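Local coordinates for putative exported protein (Bacteroides fragilis NCTC 9343, PDB 3IEE), which is of unknown function but is an all-helical, putatively exported protein, probably a lipoprotein that acts outside the cytoplasm, at residues Arg91-Asn96 with Phe148-Pro153; Asn31-Val36 with Ala76-Pro81. All coordinates share one frame; numbering follows the deposited sequence.

Contact 1. Residues Arg91-Asn96 with Phe148-Pro153; sequences RNLKQN and FDILSP. With EDO (1,2-ethanediol), chain G.
I150 and L93 meet where helix 87-119 passes helix 123-162, their side chains sliding past each other in opposite directions. Between these two residues the methyls come nearest, L93 CD2 lying 3.6 Å from I150 CG2, and the same leucine carbon also faces I150 CB. I150 spreads its two branches over different partners: with CG2 anti to the backbone N, that methyl takes the leucine, while CG1 lies beside the N (chi1 -70°), and CD1, extended beyond it (chi2 159°), meets the amide of N96, 3.5 Å from ND2. CD1 also rests on the turn at N92, 4.1 Å from both CB and O of that residue. L151 crosses L93 at about a right angle, its CD2 at 4.1 Å from L93 CD2. The two helices run nearly antiparallel, 156° between their directions with the axes of the short segments 10.4 Å apart, consecutive helices joined by a short link and packed as neighbours in an up-and-down helical bundle. The amide beside I150 CD1 is fixed from two ends. N96 ND2 donates to N92 O at 2.9 Å, from above the carbonyl plane, and the backbone N of N96 reaches the same oxygen from the opposite face; N96 OD1 accepts from N146 ND2 on the partner helix, a polar tie next to the apolar contact. Farther out, Y29 of helix 17-40 packs on both L93 and L151, and I147 touches L93 and N96. On the exposed flank, K94 NZ donates to O1 of a 1,2-ethanediol, probably from the crystallisation liquor, at 2.6 Å.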
loop_
_atom_site.group_PDB
_atom_site.type_symbol
_atom_site.label_atom_id
_atom_site.label_comp_id
_atom_site.label_asym_id
_atom_site.label_seq_id
_atom_site.Cartn_x
_atom_site.Cartn_y
_atom_site.Cartn_z
ATOM N N ARG A 91 -4.778 19.991 -2.254
ATOM C CA ARG A 91 -5.355 20.123 -0.913
ATOM C C ARG A 91 -5.580 18.756 -0.248
ATOM O O ARG A 91 -5.165 18.528 0.885
ATOM C CB ARG A 91 -6.699 20.850 -1.038
ATOM C CG ARG A 91 -7.432 21.208 0.231
ATOM C CD ARG A 91 -8.731 21.967 -0.169
ATOM N NE ARG A 91 -8.442 23.047 -1.147
ATOM C CZ ARG A 91 -9.040 23.236 -2.335
ATOM N NH1 ARG A 91 -10.030 22.445 -2.760
ATOM N NH2 ARG A 91 -8.647 24.238 -3.116
ATOM N N ASN A 92 -6.274 17.882 -0.961
ATOM C CA ASN A 92 -6.532 16.546 -0.452
ATOM C C ASN A 92 -5.307 15.702 -0.194
ATOM O O ASN A 92 -5.273 14.963 0.779
ATOM C CB ASN A 92 -7.496 15.847 -1.331
ATOM C CG ASN A 92 -8.807 16.558 -1.370
ATOM O OD1 ASN A 92 -9.107 17.371 -0.466
ATOM N ND2 ASN A 92 -9.588 16.305 -2.409
ATOM N N LEU A 93 -4.293 15.784 -1.063
ATOM C CA LEU A 93 -2.996 15.104 -0.792
ATOM C C LEU A 93 -2.318 15.612 0.476
ATOM O O LEU A 93 -1.947 14.825 1.345
ATOM C CB LEU A 93 -2.059 15.258 -2.015
ATOM C CG LEU A 93 -2.484 14.476 -3.249
ATOM C CD1 LEU A 93 -1.609 14.993 -4.426
ATOM C CD2 LEU A 93 -2.331 12.965 -3.029
ATOM N N LYS A 94 -2.187 16.946 0.621
ATOM C CA LYS A 94 -1.648 17.552 1.806
ATOM C C LYS A 94 -2.410 17.121 3.084
ATOM O O LYS A 94 -1.788 16.794 4.082
ATOM C CB LYS A 94 -1.614 19.093 1.694
ATOM C CG LYS A 94 -0.589 19.558 0.674
ATOM C CD LYS A 94 -0.451 21.104 0.634
ATOM C CE LYS A 94 -1.678 21.743 0.001
ATOM N NZ LYS A 94 -1.633 23.278 0.028
ATOM N N GLN A 95 -3.743 17.093 3.004
ATOM C CA GLN A 95 -4.589 16.723 4.140
ATOM C C GLN A 95 -4.350 15.285 4.586
ATOM O O GLN A 95 -4.229 15.006 5.773
ATOM C CB GLN A 95 -6.011 16.891 3.673
ATOM C CG GLN A 95 -7.123 16.757 4.627
ATOM C CD GLN A 95 -8.416 17.012 3.850
ATOM O OE1 GLN A 95 -8.686 18.152 3.431
ATOM N NE2 GLN A 95 -9.164 15.937 3.564
ATOM N N ASN A 96 -4.286 14.365 3.611
ATOM C CA ASN A 96 -4.073 12.956 3.920
ATOM C C ASN A 96 -2.648 12.734 4.476
ATOM O O ASN A 96 -2.466 11.993 5.460
ATOM C CB ASN A 96 -4.374 12.080 2.688
ATOM C CG ASN A 96 -5.865 11.757 2.522
ATOM O OD1 ASN A 96 -6.438 10.899 3.225
ATOM N ND2 ASN A 96 -6.502 12.454 1.619
ATOM N N PHE A 148 -2.992 6.867 -2.611
ATOM C CA PHE A 148 -2.927 6.096 -3.859
ATOM C C PHE A 148 -4.175 6.290 -4.684
ATOM O O PHE A 148 -4.130 6.472 -5.914
ATOM C CB PHE A 148 -2.625 4.615 -3.575
ATOM C CG PHE A 148 -1.256 4.381 -3.064
ATOM C CD1 PHE A 148 -0.139 4.867 -3.752
ATOM C CD2 PHE A 148 -1.028 3.683 -1.882
ATOM C CE1 PHE A 148 1.175 4.638 -3.260
ATOM C CE2 PHE A 148 0.263 3.414 -1.414
ATOM C CZ PHE A 148 1.369 3.919 -2.099
ATOM N N ASP A 149 -5.320 6.247 -4.017
ATOM C CA ASP A 149 -6.610 6.405 -4.712
ATOM C C ASP A 149 -6.747 7.777 -5.394
ATOM O O ASP A 149 -7.236 7.857 -6.494
ATOM C CB ASP A 149 -7.792 6.248 -3.765
ATOM C CG ASP A 149 -7.999 4.796 -3.237
ATOM O OD1 ASP A 149 -7.428 3.822 -3.758
ATOM O OD2 ASP A 149 -8.748 4.691 -2.224
ATOM N N ILE A 150 -6.300 8.831 -4.716
ATOM C CA ILE A 150 -6.275 10.200 -5.267
ATOM C C ILE A 150 -5.421 10.257 -6.525
ATOM O O ILE A 150 -5.825 10.845 -7.567
ATOM C CB ILE A 150 -5.778 11.207 -4.194
ATOM C CG1 ILE A 150 -6.839 11.365 -3.083
ATOM C CG2 ILE A 150 -5.418 12.572 -4.820
ATOM C CD1 ILE A 150 -6.295 11.901 -1.786
ATOM N N LEU A 151 -4.238 9.648 -6.435
ATOM C CA LEU A 151 -3.242 9.700 -7.539
ATOM C C LEU A 151 -3.632 8.898 -8.785
ATOM O O LEU A 151 -3.256 9.257 -9.946
ATOM C CB LEU A 151 -1.878 9.256 -7.032
ATOM C CG LEU A 151 -1.261 10.221 -6.017
ATOM C CD1 LEU A 151 0.008 9.592 -5.416
ATOM C CD2 LEU A 151 -0.928 11.616 -6.595
ATOM N N SER A 152 -4.333 7.789 -8.555
ATOM C CA SER A 152 -4.613 6.827 -9.618
ATOM C C SER A 152 -5.095 7.389 -10.973
ATOM O O SER A 152 -4.551 7.055 -12.045
ATOM C CB SER A 152 -5.556 5.756 -9.050
ATOM O OG SER A 152 -5.777 4.786 -10.039
ATOM N N PRO A 153 -6.149 8.212 -10.957
ATOM C CA PRO A 153 -6.620 8.788 -12.231
ATOM C C PRO A 153 -5.588 9.655 -12.955
ATOM O O PRO A 153 -5.498 9.637 -14.211
ATOM C CB PRO A 153 -7.872 9.585 -11.828
ATOM C CG PRO A 153 -7.914 9.643 -10.386
ATOM C CD PRO A 153 -6.967 8.623 -9.806
HETATM C C1 EDO G . -1.531 23.436 -2.972
HETATM O O1 EDO G . -0.449 23.908 -2.186
HETATM C C2 EDO G . -2.590 24.481 -3.241
HETATM O O2 EDO G . -3.878 23.835 -3.339
#

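Contact 2. Residues Asn31-Val36 with Ala76-Pro81; sequences NTSLGV and AIVLNP
V78, T32 and I77 carry most of the surface buried between helix 17-40 and the short helix 75-78. V78 gives the largest share through one methyl: CG1, anti to the carbonyl carbon (chi1 -63°), reaches both T32 CG2 and V36 CG2, each at 3.8 Å, and so bridges residues one turn apart on the longer helix. Both of these side chains meet it at a slant. T32 points CG2, anti to its backbone N, at the short helix, where it touches V78 and also lies 3.8 Å from I77 CG2; the threonine and isoleucine side chains cross at about a right angle. I77 lies at the exposed border of the contact, whereas V78 is buried and also packs on Y97 of helix 87-119. T32 OG1, the other branch, makes a weak hydrogen bond to K28 O. S33 OG comes 4.3 Å from V78 CG1, but its polar partners are Y97 OH and Y29 O. Y29 OH in turn bonds V78 O, linking the backbone of the short helix to helix 17-40. N80 ND2 donates back to A76 O at 2.7 Å, nearly straight at 171°, with A76 O in the plane of the N80 amide. Between the two segments the packing is apolar, typical of a short helix in an interhelical connection laid against the flank of an up-and-down helical bundle.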
loop_
_atom_site.group_PDB
_atom_site.type_symbol
_atom_site.label_atom_id
_atom_site.label_comp_id
_atom_site.label_asym_id
_atom_site.label_seq_id
_atom_site.Cartn_x
_atom_site.Cartn_y
_atom_site.Cartn_z
ATOM N N ASN A 31 5.982 8.198 -7.530
ATOM C CA ASN A 31 7.106 7.362 -7.136
ATOM C C ASN A 31 7.672 7.733 -5.779
ATOM O O ASN A 31 8.014 6.838 -4.976
ATOM C CB ASN A 31 8.205 7.401 -8.219
ATOM C CG ASN A 31 7.804 6.637 -9.489
ATOM O OD1 ASN A 31 7.024 5.669 -9.446
ATOM N ND2 ASN A 31 8.411 7.026 -10.614
ATOM N N THR A 32 7.744 9.024 -5.493
ATOM C CA THR A 32 8.166 9.470 -4.176
ATOM C C THR A 32 7.159 8.999 -3.119
ATOM O O THR A 32 7.545 8.531 -2.044
ATOM C CB THR A 32 8.342 10.995 -4.126
ATOM O OG1 THR A 32 9.424 11.347 -5.006
ATOM C CG2 THR A 32 8.612 11.482 -2.693
ATOM N N SER A 33 5.865 9.131 -3.445
ATOM C CA SER A 33 4.791 8.694 -2.543
ATOM C C SER A 33 4.861 7.206 -2.232
ATOM O O SER A 33 4.664 6.795 -1.077
ATOM C CB SER A 33 3.389 8.992 -3.093
ATOM O OG SER A 33 3.084 10.386 -3.197
ATOM N N LEU A 34 5.158 6.396 -3.244
ATOM C CA LEU A 34 5.235 4.953 -3.073
ATOM C C LEU A 34 6.294 4.629 -2.031
ATOM O O LEU A 34 6.079 3.825 -1.141
ATOM C CB LEU A 34 5.587 4.279 -4.410
ATOM C CG LEU A 34 5.613 2.727 -4.429
ATOM C CD1 LEU A 34 4.233 2.170 -4.208
ATOM C CD2 LEU A 34 6.161 2.197 -5.791
ATOM N N GLY A 35 7.450 5.253 -2.165
ATOM C CA GLY A 35 8.547 5.041 -1.207
ATOM C C GLY A 35 8.272 5.547 0.195
ATOM O O GLY A 35 8.549 4.882 1.208
ATOM N N VAL A 36 7.685 6.728 0.268
ATOM C CA VAL A 36 7.350 7.371 1.535
ATOM C C VAL A 36 6.312 6.568 2.288
ATOM O O VAL A 36 6.428 6.310 3.498
ATOM C CB VAL A 36 6.844 8.829 1.367
ATOM C CG1 VAL A 36 6.246 9.313 2.667
ATOM C CG2 VAL A 36 7.990 9.775 0.901
ATOM N N ALA A 76 9.202 16.986 2.535
ATOM C CA ALA A 76 9.208 18.270 1.767
ATOM C C ALA A 76 8.554 18.081 0.394
ATOM O O ALA A 76 7.904 18.978 -0.144
ATOM C CB ALA A 76 10.646 18.810 1.589
ATOM N N ILE A 77 8.708 16.895 -0.172
ATOM C CA ILE A 77 8.164 16.638 -1.467
ATOM C C ILE A 77 6.684 16.314 -1.322
ATOM O O ILE A 77 5.840 16.935 -1.980
ATOM C CB ILE A 77 8.938 15.513 -2.150
ATOM C CG1 ILE A 77 10.416 15.917 -2.258
ATOM C CG2 ILE A 77 8.317 15.168 -3.518
ATOM C CD1 ILE A 77 11.345 14.843 -2.854
ATOM N N VAL A 78 6.349 15.353 -0.459
ATOM C CA VAL A 78 4.949 14.858 -0.442
ATOM C C VAL A 78 3.957 15.885 0.140
ATOM O O VAL A 78 2.780 15.913 -0.227
ATOM C CB VAL A 78 4.840 13.504 0.264
ATOM C CG1 VAL A 78 5.634 12.440 -0.485
ATOM C CG2 VAL A 78 5.316 13.582 1.724
ATOM N N LEU A 79 4.439 16.738 1.029
ATOM C CA LEU A 79 3.557 17.769 1.592
ATOM C C LEU A 79 3.419 18.955 0.645
ATOM O O LEU A 79 2.672 19.876 0.951
ATOM C CB LEU A 79 4.036 18.272 2.951
ATOM C CG LEU A 79 3.916 17.244 4.113
ATOM C CD1 LEU A 79 4.731 17.697 5.373
ATOM C CD2 LEU A 79 2.412 17.047 4.423
ATOM N N ASN A 80 4.161 18.953 -0.464
ATOM C CA ASN A 80 4.114 20.069 -1.402
ATOM C C ASN A 80 3.839 19.616 -2.832
ATOM O O ASN A 80 4.644 19.863 -3.712
ATOM C CB ASN A 80 5.388 20.909 -1.291
ATOM C CG ASN A 80 5.510 21.545 0.062
ATOM O OD1 ASN A 80 4.765 22.484 0.367
ATOM N ND2 ASN A 80 6.411 21.010 0.917
ATOM N N PRO A 81 2.695 18.958 -3.062
ATOM C CA PRO A 81 2.422 18.516 -4.425
ATOM C C PRO A 81 2.386 19.743 -5.343
ATOM O O PRO A 81 1.902 20.816 -4.941
ATOM C CB PRO A 81 1.033 17.849 -4.330
ATOM C CG PRO A 81 0.396 18.481 -3.136
ATOM C CD PRO A 81 1.561 18.677 -2.169
#

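Overall arrangement
Both contacts are largely buried and apolar, and their centres lie about 11 Å apart on the same side of the chain's centre. Contact 1 joins two long helices, 87-119 and 123-162, in near-antiparallel packing; contact 2 sets helix 17-40 against the short helix 75-78, with I77 exposed at its border. They share no helix, yet they touch: K94 CG lies 3.3 Å from L79 O, and L151 CD1 is 3.9 Å from S33 OG. Their polar surroundings differ: an asparagine pair ties the two helices of contact 1 together, whereas two tyrosine hydroxyls bond at contact 2. Y29 of helix 17-40 takes part in the surroundings of both.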